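Local atomic coordinates of 3-hydroxy-3-methylglutaryl-CoA lyase (Acinetobacter baumannii, PDB entry 6NDS), a protein that belongs to the HMGL-like lyase family and adopts a TIM-barrel fold, here with zinc and coenzyme A bound. Residues S114-L119 and P157-I162; D186-A191 and P249-A254. One frame throughout, in Å; residues are numbered along the deposited sequence.

Contact 1 joins the start of helix 115-122 to a loop and contact 2 joins two loops, both at the C-terminal end of the TIM barrel; their centres are about 10 Å apart and their side chains meet. His117 NE2 of contact 1 lies 3.4 Å from Ala251 CB of contact 2, while Phe158 CZ comes to 3.3 Å from Pro252 CD. A third packing contact brings Pro157 CG to 3.7 Å from Thr188 CG2. Contact 1 lies near coenzyme A, the His117 side chain being about 6 Å from the ligand at nearest atoms. Contact 2 is closer to the metal: about 5 Å separate the Thr187 side chain from the zinc ion held by Asp25, His215 and His217. Both contacts also touch the second subunit.

Contact 1: S114-L119 and P157-I162; sequences SQTHNL and PFEGKI
Thr116 grips one carboxylate oxygen of Glu159 twice, tying the start of helix 115-122 to the loop after strand 145-151 on the C-terminal side of the TIM barrel. Thr116 OG1 donates to the anti lone pair of Glu159 OE2 at 2.7 Å. The backbone adds a second bond, Thr116 N to Glu159 OE2 at 3.0 Å, arriving from 45° above the carboxylate plane. Glu159 OE1 instead accepts from a water, which itself accepts from Gln115 N. The carboxylate thus answers two N-H groups of the helix start, one directly and one through water, a setting that would probably favour its negative charge. Apolar contacts flank these bonds. With CG2 anti to its backbone N, Thr116 sets that methyl 3.6 Å from Phe158 CB, and Ile162 CD1 packs 3.7 Å from Ser114 CB. The His117 side chain, whose ND1 is hydrogen-bonded to Ser112 OG, crosses that of Phe158 at about a right angle, with His117 CD2 4.0 Å from Phe158 CE2. On the loop side, His310 and Pro311 of the second subunit pack against Pro157 and Phe158. Ser114 is the N-cap: its OG accepts from His117 N at 3.0 Å in a nearly straight bond (170°).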
ATOM      1  N   SER A 114      20.865 -14.008   4.084  1.00 25.15           N
ATOM      2  CA  SER A 114      20.479 -15.318   4.584  1.00 23.89           C
ATOM      3  C   SER A 114      21.292 -16.386   3.865  1.00 23.42           C
ATOM      4  O   SER A 114      21.238 -16.474   2.633  1.00 25.10           O
ATOM      5  CB  SER A 114      18.990 -15.548   4.344  1.00 27.69           C
ATOM      6  OG  SER A 114      18.686 -16.934   4.379  1.00 29.16           O
ATOM      7  N   GLN A 115      22.048 -17.183   4.626  1.00 26.59           N
ATOM      8  CA  GLN A 115      22.773 -18.291   4.009  1.00 27.12           C
ATOM      9  C   GLN A 115      21.818 -19.240   3.296  1.00 31.10           C
ATOM     10  O   GLN A 115      22.119 -19.722   2.198  1.00 27.72           O
ATOM     11  CB  GLN A 115      23.581 -19.051   5.056  1.00 27.81           C
ATOM     12  CG  GLN A 115      24.545 -20.055   4.446  1.00 29.47           C
ATOM     13  CD  GLN A 115      25.821 -19.407   3.955  1.00 31.63           C
ATOM     14  OE1 GLN A 115      25.831 -18.710   2.943  1.00 32.10           O
ATOM     15  NE2 GLN A 115      26.912 -19.632   4.680  1.00 34.33           N
ATOM     16  N   THR A 116      20.665 -19.529   3.910  1.00 27.43           N
ATOM     17  CA  THR A 116      19.717 -20.457   3.294  1.00 28.85           C
ATOM     18  C   THR A 116      19.203 -19.913   1.970  1.00 27.48           C
ATOM     19  O   THR A 116      19.119 -20.640   0.972  1.00 30.23           O
ATOM     20  CB  THR A 116      18.541 -20.730   4.231  1.00 33.23           C
ATOM     21  OG1 THR A 116      19.013 -21.283   5.463  1.00 31.04           O
ATOM     22  CG2 THR A 116      17.567 -21.697   3.574  1.00 30.60           C
ATOM     23  N   HIS A 117      18.837 -18.628   1.941  1.00 24.92           N
ATOM     24  CA  HIS A 117      18.354 -18.044   0.699  1.00 23.96           C
ATOM     25  C   HIS A 117      19.459 -17.956  -0.351  1.00 26.13           C
ATOM     26  O   HIS A 117      19.201 -18.153  -1.542  1.00 27.15           O
ATOM     27  CB  HIS A 117      17.751 -16.665   0.969  1.00 24.34           C
ATOM     28  CG  HIS A 117      17.042 -16.078  -0.208  1.00 29.67           C
ATOM     29  ND1 HIS A 117      17.649 -15.196  -1.075  1.00 27.47           N
ATOM     30  CD2 HIS A 117      15.779 -16.249  -0.663  1.00 31.50           C
ATOM     31  CE1 HIS A 117      16.791 -14.852  -2.019  1.00 30.06           C
ATOM     32  NE2 HIS A 117      15.648 -15.472  -1.789  1.00 30.68           N
ATOM     33  N   ASN A 118      20.693 -17.644   0.059  1.00 25.00           N
ATOM     34  CA  ASN A 118      21.775 -17.597  -0.921  1.00 24.64           C
ATOM     35  C   ASN A 118      22.009 -18.967  -1.544  1.00 27.09           C
ATOM     36  O   ASN A 118      22.250 -19.076  -2.754  1.00 27.45           O
ATOM     37  CB  ASN A 118      23.066 -17.077  -0.282  1.00 26.92           C
ATOM     38  CG  ASN A 118      23.947 -16.350  -1.287  1.00 23.50           C
ATOM     39  OD1 ASN A 118      23.573 -15.293  -1.805  1.00 27.01           O
ATOM     40  ND2 ASN A 118      25.107 -16.923  -1.586  1.00 23.91           N
ATOM     41  N   LEU A 119      21.947 -20.024  -0.737  1.00 27.70           N
ATOM     42  CA  LEU A 119      22.080 -21.372  -1.288  1.00 29.59           C
ATOM     43  C   LEU A 119      20.904 -21.717  -2.201  1.00 33.48           C
ATOM     44  O   LEU A 119      21.094 -22.318  -3.263  1.00 32.31           O
ATOM     45  CB  LEU A 119      22.205 -22.390  -0.156  1.00 28.51           C
ATOM     46  CG  LEU A 119      23.532 -22.394   0.607  1.00 30.62           C
ATOM     47  CD1 LEU A 119      23.392 -23.145   1.923  1.00 29.41           C
ATOM     48  CD2 LEU A 119      24.634 -23.016  -0.254  1.00 34.07           C
ATOM     49  N   PRO A 157      12.431 -15.486   3.975  1.00 25.85           N
ATOM     50  CA  PRO A 157      11.270 -16.391   4.004  1.00 25.62           C
ATOM     51  C   PRO A 157      11.591 -17.779   4.547  1.00 25.19           C
ATOM     52  O   PRO A 157      10.661 -18.521   4.896  1.00 27.92           O
ATOM     53  CB  PRO A 157      10.841 -16.460   2.529  1.00 26.93           C
ATOM     54  CG  PRO A 157      12.118 -16.187   1.765  1.00 27.11           C
ATOM     55  CD  PRO A 157      12.862 -15.167   2.601  1.00 25.22           C
ATOM     56  N   PHE A 158      12.869 -18.163   4.613  1.00 24.84           N
ATOM     57  CA  PHE A 158      13.270 -19.444   5.180  1.00 27.86           C
ATOM     58  C   PHE A 158      13.703 -19.327   6.634  1.00 27.20           C
ATOM     59  O   PHE A 158      13.266 -20.112   7.482  1.00 32.87           O
ATOM     60  CB  PHE A 158      14.427 -20.057   4.379  1.00 27.38           C
ATOM     61  CG  PHE A 158      14.115 -20.303   2.937  1.00 28.46           C
ATOM     62  CD1 PHE A 158      13.215 -21.293   2.570  1.00 36.53           C
ATOM     63  CD2 PHE A 158      14.756 -19.575   1.944  1.00 29.37           C
ATOM     64  CE1 PHE A 158      12.942 -21.544   1.233  1.00 42.05           C
ATOM     65  CE2 PHE A 158      14.484 -19.815   0.598  1.00 28.96           C
ATOM     66  CZ  PHE A 158      13.579 -20.804   0.248  1.00 39.22           C
ATOM     67  N   GLU A 159      14.578 -18.364   6.928  1.00 30.77           N
ATOM     68  CA  GLU A 159      15.213 -18.260   8.235  1.00 33.16           C
ATOM     69  C   GLU A 159      14.462 -17.341   9.189  1.00 28.82           C
ATOM     70  O   GLU A 159      14.630 -17.464  10.409  1.00 30.87           O
ATOM     71  CB  GLU A 159      16.659 -17.765   8.075  1.00 32.26           C
ATOM     72  CG  GLU A 159      17.560 -18.740   7.301  1.00 34.92           C
ATOM     73  CD  GLU A 159      19.037 -18.345   7.307  1.00 35.34           C
ATOM     74  OE1 GLU A 159      19.376 -17.284   7.877  1.00 37.56           O
ATOM     75  OE2 GLU A 159      19.861 -19.100   6.736  1.00 30.92           O
ATOM     76  N   GLY A 160      13.639 -16.452   8.671  1.00 30.01           N
ATOM     77  CA  GLY A 160      12.933 -15.490   9.515  1.00 29.60           C
ATOM     78  C   GLY A 160      13.778 -14.243   9.752  1.00 26.95           C
ATOM     79  O   GLY A 160      14.162 -13.566   8.794  1.00 28.15           O
ATOM     80  N   LYS A 161      14.061 -13.946  11.024  1.00 29.72           N
ATOM     81  CA  LYS A 161      14.826 -12.749  11.356  1.00 29.38           C
ATOM     82  C   LYS A 161      16.251 -12.858  10.831  1.00 25.99           C
ATOM     83  O   LYS A 161      16.853 -13.934  10.845  1.00 31.20           O
ATOM     84  CB  LYS A 161      14.852 -12.526  12.868  1.00 38.58           C
ATOM     85  CG  LYS A 161      13.493 -12.303  13.509  1.00 45.59           C
ATOM     86  CD  LYS A 161      13.016 -10.871  13.356  1.00 54.51           C
ATOM     87  CE  LYS A 161      12.039 -10.510  14.469  1.00 59.68           C
ATOM     88  NZ  LYS A 161      11.346  -9.216  14.220  1.00 63.63           N
ATOM     89  N   ILE A 162      16.788 -11.728  10.380  1.00 26.78           N
ATOM     90  CA  ILE A 162      18.133 -11.642   9.824  1.00 25.37           C
ATOM     91  C   ILE A 162      18.933 -10.641  10.647  1.00 26.48           C
ATOM     92  O   ILE A 162      18.486  -9.508  10.862  1.00 28.23           O
ATOM     93  CB  ILE A 162      18.094 -11.233   8.340  1.00 31.12           C
ATOM     94  CG1 ILE A 162      17.547 -12.383   7.481  1.00 26.91           C
ATOM     95  CG2 ILE A 162      19.467 -10.719   7.861  1.00 29.08           C
ATOM     96  CD1 ILE A 162      18.444 -13.610   7.434  1.00 29.91           C
TER
HETATM   97  O   HOH W   1      22.100 -16.820   7.419  1.00 28.70           O

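Contact 2: D186-A191 and P249-A254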
ATOM      1  N   ASP A 186      14.529  -5.809   0.226  1.00 17.03           N
ATOM      2  CA  ASP A 186      13.513  -6.527   1.011  1.00 16.71           C
ATOM      3  C   ASP A 186      12.820  -7.532   0.091  1.00 19.07           C
ATOM      4  O   ASP A 186      11.718  -7.313  -0.422  1.00 19.65           O
ATOM      5  CB  ASP A 186      12.518  -5.538   1.605  1.00 18.11           C
ATOM      6  CG  ASP A 186      11.501  -6.205   2.488  1.00 23.37           C
ATOM      7  OD1 ASP A 186      11.738  -7.361   2.883  1.00 22.33           O
ATOM      8  OD2 ASP A 186      10.463  -5.578   2.786  1.00 22.24           O
ATOM      9  N   THR A 187      13.478  -8.681  -0.070  1.00 17.11           N
ATOM     10  CA  THR A 187      13.151  -9.637  -1.126  1.00 19.37           C
ATOM     11  C   THR A 187      11.724 -10.171  -1.034  1.00 23.60           C
ATOM     12  O   THR A 187      11.060 -10.354  -2.064  1.00 23.59           O
ATOM     13  CB  THR A 187      14.152 -10.783  -1.064  1.00 22.94           C
ATOM     14  OG1 THR A 187      15.469 -10.230  -1.075  1.00 23.41           O
ATOM     15  CG2 THR A 187      13.974 -11.732  -2.256  1.00 24.00           C
ATOM     16  N   THR A 188      11.237 -10.473   0.173  1.00 23.14           N
ATOM     17  CA  THR A 188       9.865 -10.961   0.293  1.00 22.64           C
ATOM     18  C   THR A 188       8.993 -10.038   1.137  1.00 22.59           C
ATOM     19  O   THR A 188       8.038 -10.493   1.772  1.00 22.44           O
ATOM     20  CB  THR A 188       9.812 -12.380   0.856  1.00 29.08           C
ATOM     21  OG1 THR A 188      10.391 -12.403   2.164  1.00 25.54           O
ATOM     22  CG2 THR A 188      10.549 -13.342  -0.061  1.00 28.18           C
ATOM     23  N   GLY A 189       9.291  -8.742   1.130  1.00 20.60           N
ATOM     24  CA  GLY A 189       8.381  -7.774   1.714  1.00 19.94           C
ATOM     25  C   GLY A 189       8.153  -7.981   3.196  1.00 20.36           C
ATOM     26  O   GLY A 189       7.011  -7.984   3.668  1.00 22.24           O
ATOM     27  N   MET A 190       9.243  -8.165   3.939  1.00 18.32           N
ATOM     28  CA  MET A 190       9.178  -8.381   5.375  1.00 17.78           C
ATOM     29  C   MET A 190       9.485  -7.131   6.194  1.00 16.73           C
ATOM     30  O   MET A 190       9.326  -7.166   7.425  1.00 22.50           O
ATOM     31  CB  MET A 190      10.134  -9.514   5.763  1.00 22.42           C
ATOM     32  CG  MET A 190       9.701 -10.863   5.144  1.00 18.95           C
ATOM     33  SD  MET A 190      10.867 -12.194   5.451  1.00 25.37           S
ATOM     34  CE  MET A 190      10.568 -12.556   7.177  1.00 24.15           C
ATOM     35  N   ALA A 191       9.896  -6.033   5.558  1.00 18.32           N
ATOM     36  CA  ALA A 191      10.340  -4.847   6.291  1.00 18.43           C
ATOM     37  C   ALA A 191       9.170  -4.039   6.860  1.00 19.51           C
ATOM     38  O   ALA A 191       8.054  -4.055   6.332  1.00 18.38           O
ATOM     39  CB  ALA A 191      11.173  -3.935   5.386  1.00 18.19           C
ATOM     40  N   PRO A 249      11.642 -16.155  -8.160  1.00 66.17           N
ATOM     41  CA  PRO A 249      11.058 -17.506  -8.186  1.00 68.75           C
ATOM     42  C   PRO A 249      11.611 -18.433  -7.120  1.00 62.90           C
ATOM     43  O   PRO A 249      10.977 -19.456  -6.832  1.00 63.02           O
ATOM     44  CB  PRO A 249      11.404 -18.016  -9.594  1.00 72.97           C
ATOM     45  CG  PRO A 249      11.764 -16.781 -10.385  1.00 74.33           C
ATOM     46  CD  PRO A 249      12.383 -15.847  -9.394  1.00 72.03           C
ATOM     47  N   PHE A 250      12.760 -18.117  -6.527  1.00 55.83           N
ATOM     48  CA  PHE A 250      13.381 -18.976  -5.527  1.00 57.61           C
ATOM     49  C   PHE A 250      13.210 -18.453  -4.106  1.00 55.61           C
ATOM     50  O   PHE A 250      13.706 -19.077  -3.162  1.00 54.01           O
ATOM     51  CB  PHE A 250      14.865 -19.171  -5.865  1.00 53.03           C
ATOM     52  CG  PHE A 250      15.088 -19.779  -7.222  1.00 54.65           C
ATOM     53  CD1 PHE A 250      14.812 -21.120  -7.444  1.00 53.83           C
ATOM     54  CD2 PHE A 250      15.541 -19.009  -8.283  1.00 55.82           C
ATOM     55  CE1 PHE A 250      14.999 -21.687  -8.695  1.00 59.95           C
ATOM     56  CE2 PHE A 250      15.730 -19.576  -9.540  1.00 48.85           C
ATOM     57  CZ  PHE A 250      15.457 -20.911  -9.743  1.00 54.55           C
ATOM     58  N   ALA A 251      12.511 -17.328  -3.932  1.00 55.66           N
ATOM     59  CA  ALA A 251      12.069 -16.888  -2.619  1.00 48.03           C
ATOM     60  C   ALA A 251      10.585 -17.203  -2.491  1.00 54.02           C
ATOM     61  O   ALA A 251       9.763 -16.519  -3.122  1.00 52.46           O
ATOM     62  CB  ALA A 251      12.327 -15.393  -2.435  1.00 32.19           C
ATOM     63  N   PRO A 252      10.192 -18.213  -1.710  1.00 56.08           N
ATOM     64  CA  PRO A 252       8.805 -18.697  -1.764  1.00 55.48           C
ATOM     65  C   PRO A 252       7.811 -17.614  -1.374  1.00 58.74           C
ATOM     66  O   PRO A 252       8.014 -16.874  -0.409  1.00 57.70           O
ATOM     67  CB  PRO A 252       8.791 -19.854  -0.755  1.00 58.22           C
ATOM     68  CG  PRO A 252      10.227 -20.204  -0.533  1.00 58.81           C
ATOM     69  CD  PRO A 252      10.982 -18.922  -0.695  1.00 56.55           C
ATOM     70  N   GLY A 253       6.726 -17.529  -2.142  1.00 60.16           N
ATOM     71  CA  GLY A 253       5.719 -16.514  -1.904  1.00 56.37           C
ATOM     72  C   GLY A 253       6.138 -15.100  -2.234  1.00 58.34           C
ATOM     73  O   GLY A 253       5.444 -14.157  -1.840  1.00 48.74           O
ATOM     74  N   ALA A 254       7.257 -14.916  -2.932  1.00 52.84           N
ATOM     75  CA  ALA A 254       7.649 -13.577  -3.339  1.00 47.32           C
ATOM     76  C   ALA A 254       6.595 -12.986  -4.268  1.00 44.50           C
ATOM     77  O   ALA A 254       5.872 -13.709  -4.964  1.00 44.66           O
ATOM     78  CB  ALA A 254       9.013 -13.595  -4.030  1.00 52.49           C
TER
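Thr187 OG1 has two hydrogen-bond partners, Thr152 N and O5 of a bound citrate that probably comes from the crystallisation liquor, while the methyl of the same side chain packs on Ala251. The two loops involved follow strands 182-186 and 237-240 of the TIM barrel and meet at its C-terminal end, without a hydrogen bond between them. Contact is instead made mainly by methyl groups. Ala251 CB, which points toward the threonines, lies 3.6 Å from Thr188 CG2 and touches the neighbouring methyl, Thr187 CG2, at 4.0 Å. With its hydroxyl between the backbone N and the carbonyl carbon (chi1 61°), Thr188 has CG2 anti to the carbonyl carbon, and it is this methyl that meets Ala251. It also approaches the far end of the opposing turn, with Thr188 CG2 4.3 Å from Ala254 CB.

Each loop is folded on itself by a beta turn. Thr187 and Thr188 are the two corners of a type I turn, closed by Gly189 N bonding to Asp186 O at 3.2 Å. Pro252 and Gly253 form the corners of a type II turn, in which Ala254 N donates to Ala251 O at 3.0 Å and glycine supplies the positive phi of the second corner (70°). Backbone hydrogen bonding links Asp186 to the zinc ligand His215, and Met190 O accepts from Asn306 ND2 of the second subunit.

The Asp186 carboxylate secures the chain just beyond the threonine turn, each oxygen taking one amide. Met190 N meets the syn lone pair of Asp186 OD1 at 2.8 Å. Ala191 N reaches Asp186 OD2 at 2.9 Å, from 39° above the carboxylate plane.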